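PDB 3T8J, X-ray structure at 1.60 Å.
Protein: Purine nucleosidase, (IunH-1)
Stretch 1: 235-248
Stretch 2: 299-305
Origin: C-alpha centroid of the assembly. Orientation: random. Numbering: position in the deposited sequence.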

# COMPACT_ATOMS: atom_id res chain seq x y z
N PRO A 235 17.40 28.74 -4.64
CA PRO A 235 18.10 27.67 -5.36
C PRO A 235 17.90 27.76 -6.88
O PRO A 235 17.03 28.48 -7.36
N HIS A 236 18.71 26.99 -7.62
CA HIS A 236 18.67 26.91 -9.08
C HIS A 236 18.58 25.43 -9.51
O HIS A 236 19.50 24.89 -10.14
N PRO A 237 17.47 24.75 -9.17
CA PRO A 237 17.38 23.33 -9.48
C PRO A 237 17.54 23.02 -10.97
O PRO A 237 18.33 22.13 -11.36
N ASP A 238 16.80 23.73 -11.81
CA ASP A 238 16.83 23.47 -13.26
C ASP A 238 18.07 24.05 -13.93
O ASP A 238 18.65 23.42 -14.81
N ALA A 239 18.49 25.24 -13.50
CA ALA A 239 19.65 25.86 -14.12
C ALA A 239 20.95 25.10 -13.82
O ALA A 239 21.83 25.03 -14.68
N ILE A 240 21.05 24.50 -12.63
CA ILE A 240 22.18 23.62 -12.33
C ILE A 240 22.16 22.37 -13.21
O ILE A 240 23.21 21.96 -13.75
N THR A 241 20.98 21.76 -13.36
CA THR A 241 20.84 20.58 -14.21
C THR A 241 21.29 20.91 -15.64
O THR A 241 22.04 20.17 -16.26
N THR A 242 20.83 22.05 -16.14
CA THR A 242 21.15 22.52 -17.48
C THR A 242 22.65 22.81 -17.64
O THR A 242 23.26 22.47 -18.66
N ALA A 243 23.23 23.46 -16.64
CA ALA A 243 24.66 23.79 -16.66
C ALA A 243 25.50 22.52 -16.73
O ALA A 243 26.48 22.48 -17.46
N ILE A 244 25.11 21.49 -15.97
CA ILE A 244 25.82 20.20 -16.00
C ILE A 244 25.63 19.54 -17.38
O ILE A 244 26.56 18.93 -17.94
N ALA A 245 24.42 19.64 -17.96
CA ALA A 245 24.21 19.08 -19.31
C ALA A 245 25.14 19.73 -20.33
O ALA A 245 25.75 19.05 -21.17
N ILE A 246 25.34 21.03 -20.22
CA ILE A 246 26.25 21.78 -21.11
C ILE A 246 27.73 21.45 -20.85
O ILE A 246 28.50 21.19 -21.81
N ASP A 247 28.12 21.47 -19.58
CA ASP A 247 29.51 21.24 -19.14
C ASP A 247 29.52 20.26 -17.97
O ASP A 247 29.27 20.64 -16.83
N GLY A 248 29.83 19.00 -18.26
CA GLY A 248 29.77 17.95 -17.26
C GLY A 248 30.73 18.11 -16.10
O GLY A 248 30.51 17.51 -15.04
N SER A 299 32.16 27.39 -10.65
CA SER A 299 31.99 27.14 -12.08
C SER A 299 30.55 27.38 -12.53
O SER A 299 30.32 27.95 -13.59
N PHE A 300 29.59 26.95 -11.71
CA PHE A 300 28.19 27.16 -12.03
C PHE A 300 27.85 28.65 -12.10
O PHE A 300 27.25 29.11 -13.07
N MET A 301 28.26 29.40 -11.09
CA MET A 301 27.93 30.83 -11.06
C MET A 301 28.62 31.61 -12.18
O MET A 301 28.11 32.61 -12.65
N GLU A 302 29.78 31.13 -12.62
CA GLU A 302 30.42 31.73 -13.79
C GLU A 302 29.52 31.64 -15.04
O GLU A 302 29.45 32.60 -15.82
N LYS A 303 28.82 30.51 -15.21
CA LYS A 303 27.87 30.34 -16.33
C LYS A 303 26.69 31.30 -16.17
O LYS A 303 26.20 31.85 -17.15
N ILE A 304 26.24 31.49 -14.93
CA ILE A 304 25.12 32.41 -14.68
C ILE A 304 25.50 33.88 -14.98
O ILE A 304 24.79 34.58 -15.70
N TYR A 305 26.63 34.34 -14.46
CA TYR A 305 27.06 35.72 -14.75
C TYR A 305 27.25 35.97 -16.25
O TYR A 305 26.92 37.05 -16.76

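The helix 237-246 and the helix 299-305 meet almost at right angles, their axes passing 10.4 Å apart with 98° between their N-to-C directions. The contact is modest, burying 366 Å² over both sides, and two side chains, Phe300 and Lys303, account for most of the second stretch's share of the buried surface.

Phe300 is the centre of the packing. Its CA lies 6.7 Å from the CA of Ala243, and its CA-to-CB bond points toward the first helix. With chi1 at 168° (t) and chi2 at 63°, the ring reaches along the first stretch as far as His236. Ile240 supplies the cover for one ring face: its CG1 sits 3.6 Å from the centroid of the Phe300 ring, only 12° off the normal, a CH-pi contact. The CA-to-CB bond of Ile240 runs sideways, yet chi1 (m) brings CG1 over the ring. Ala243 meets the ring at its edge, near its plane, with CB 3.7 Å from Phe300 CD1. A methyl side chain suits this place: its CB makes the contact. One turn earlier the backbone itself comes near, with Ala239 O 3.6 Å from Phe300 CE1.

His236, at the N-cap position of the first helix, closes the far end of the pocket. Its CB is 3.7 Å from Phe300 CZ, and chi1 is -89° (m). The two rings form an oblique aromatic pair, with planes at 68° and centroids 5.7 Å apart. Both imidazole nitrogens are hydrogen-bonded elsewhere in the structure, so this buried polar ring can lie beside an apolar one without leaving them unsatisfied.

Ala239 also points toward the second helix. Its CB lies 4.1 Å from Phe300 CZ and 4.4 Å from Ile304 CD1, so its small side chain touches two residues of that helix. Ile304, in an m,m rotamer, adds its buried aliphatic chain to the apolar patch.

The side chain of Lys303, with chi angles m, m, t and m, extends to Asp247, the first residue after the helix to leave helical phi/psi. Lys303 NZ lies 3.3 Å from Asp247 OD2, forming a salt bridge whose hydrogen bond is weak. The CA-to-CB bond of Asp247 points toward the second helix, and chi1 is 178° (t). Both residues are partly exposed, a fitting setting for charged groups, while the long methylene chain of lysine lets the amine reach its partner.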

# COMPACT_ATOMS: atom_id res chain seq x y z
CB PRO A 235 17.42 26.43 -4.81
CG PRO A 235 16.01 26.84 -4.63
CD PRO A 235 16.07 28.29 -4.19
CB HIS A 236 19.92 27.55 -9.68
CG HIS A 236 19.81 29.02 -9.96
ND1 HIS A 236 18.82 29.56 -10.76
CD2 HIS A 236 20.61 30.06 -9.61
CE1 HIS A 236 19.00 30.87 -10.87
NE2 HIS A 236 20.08 31.20 -10.17
CB PRO A 237 15.99 22.92 -8.96
CG PRO A 237 15.21 24.19 -8.92
CD PRO A 237 16.22 25.27 -8.58
CB ASP A 238 15.55 24.03 -13.90
CG ASP A 238 14.30 23.52 -13.21
OD1 ASP A 238 14.29 22.36 -12.72
OD2 ASP A 238 13.31 24.28 -13.11
CB ALA A 239 19.75 27.35 -13.68
CB ILE A 240 22.24 23.26 -10.83
CG1 ILE A 240 22.70 24.46 -10.01
CG2 ILE A 240 23.22 22.08 -10.59
CD1 ILE A 240 22.54 24.29 -8.46
CB THR A 241 19.39 20.07 -14.23
OG1 THR A 241 18.98 19.78 -12.88
CG2 THR A 241 19.23 18.82 -15.12
CB THR A 242 20.31 23.78 -17.82
OG1 THR A 242 18.91 23.49 -17.64
CG2 THR A 242 20.53 24.22 -19.27
CB ALA A 243 25.05 24.66 -15.43
CB ILE A 244 25.34 19.28 -14.86
CG1 ILE A 244 25.80 19.81 -13.51
CG2 ILE A 244 25.82 17.84 -15.07
CD1 ILE A 244 25.05 19.16 -12.35
CB ALA A 245 22.75 19.22 -19.74
CB ILE A 246 26.02 23.31 -20.96
CG1 ILE A 246 24.63 23.70 -21.48
CG2 ILE A 246 27.10 24.11 -21.70
CD1 ILE A 246 24.12 25.09 -20.98
CB ASP A 247 30.14 22.57 -18.72
CG ASP A 247 31.56 22.43 -18.21
OD1 ASP A 247 32.11 21.31 -18.19
OD2 ASP A 247 32.16 23.48 -17.84
CB SER A 299 32.43 25.72 -12.45
OG SER A 299 33.82 25.56 -12.26
CB PHE A 300 27.27 26.46 -11.02
CG PHE A 300 25.84 26.87 -11.15
CD1 PHE A 300 25.13 26.62 -12.31
CD2 PHE A 300 25.21 27.56 -10.14
CE1 PHE A 300 23.82 27.03 -12.46
CE2 PHE A 300 23.90 27.99 -10.28
CZ PHE A 300 23.20 27.73 -11.44
CB MET A 301 28.23 31.44 -9.69
CG MET A 301 27.28 30.97 -8.60
SD MET A 301 25.54 31.34 -8.92
CE MET A 301 25.49 33.12 -8.72
CB GLU A 302 31.80 31.11 -14.03
CG GLU A 302 32.81 31.52 -12.97
CD GLU A 302 34.21 30.93 -13.17
OE1 GLU A 302 34.36 29.97 -13.97
OE2 GLU A 302 35.16 31.42 -12.51
CB LYS A 303 27.32 28.91 -16.43
CG LYS A 303 28.25 27.84 -16.95
CD LYS A 303 28.67 28.06 -18.41
CE LYS A 303 29.43 26.84 -18.98
NZ LYS A 303 30.33 26.20 -17.94
CB ILE A 304 24.60 32.27 -13.22
CG1 ILE A 304 24.00 30.87 -12.98
CG2 ILE A 304 23.61 33.38 -12.88
CD1 ILE A 304 22.80 30.54 -13.83
CB TYR A 305 28.34 36.07 -13.98
CG TYR A 305 28.18 36.10 -12.47
CD1 TYR A 305 27.16 36.83 -11.86
CD2 TYR A 305 29.09 35.44 -11.65
CE1 TYR A 305 27.03 36.87 -10.47
CE2 TYR A 305 28.97 35.48 -10.26
CZ TYR A 305 27.94 36.20 -9.68
OH TYR A 305 27.82 36.25 -8.31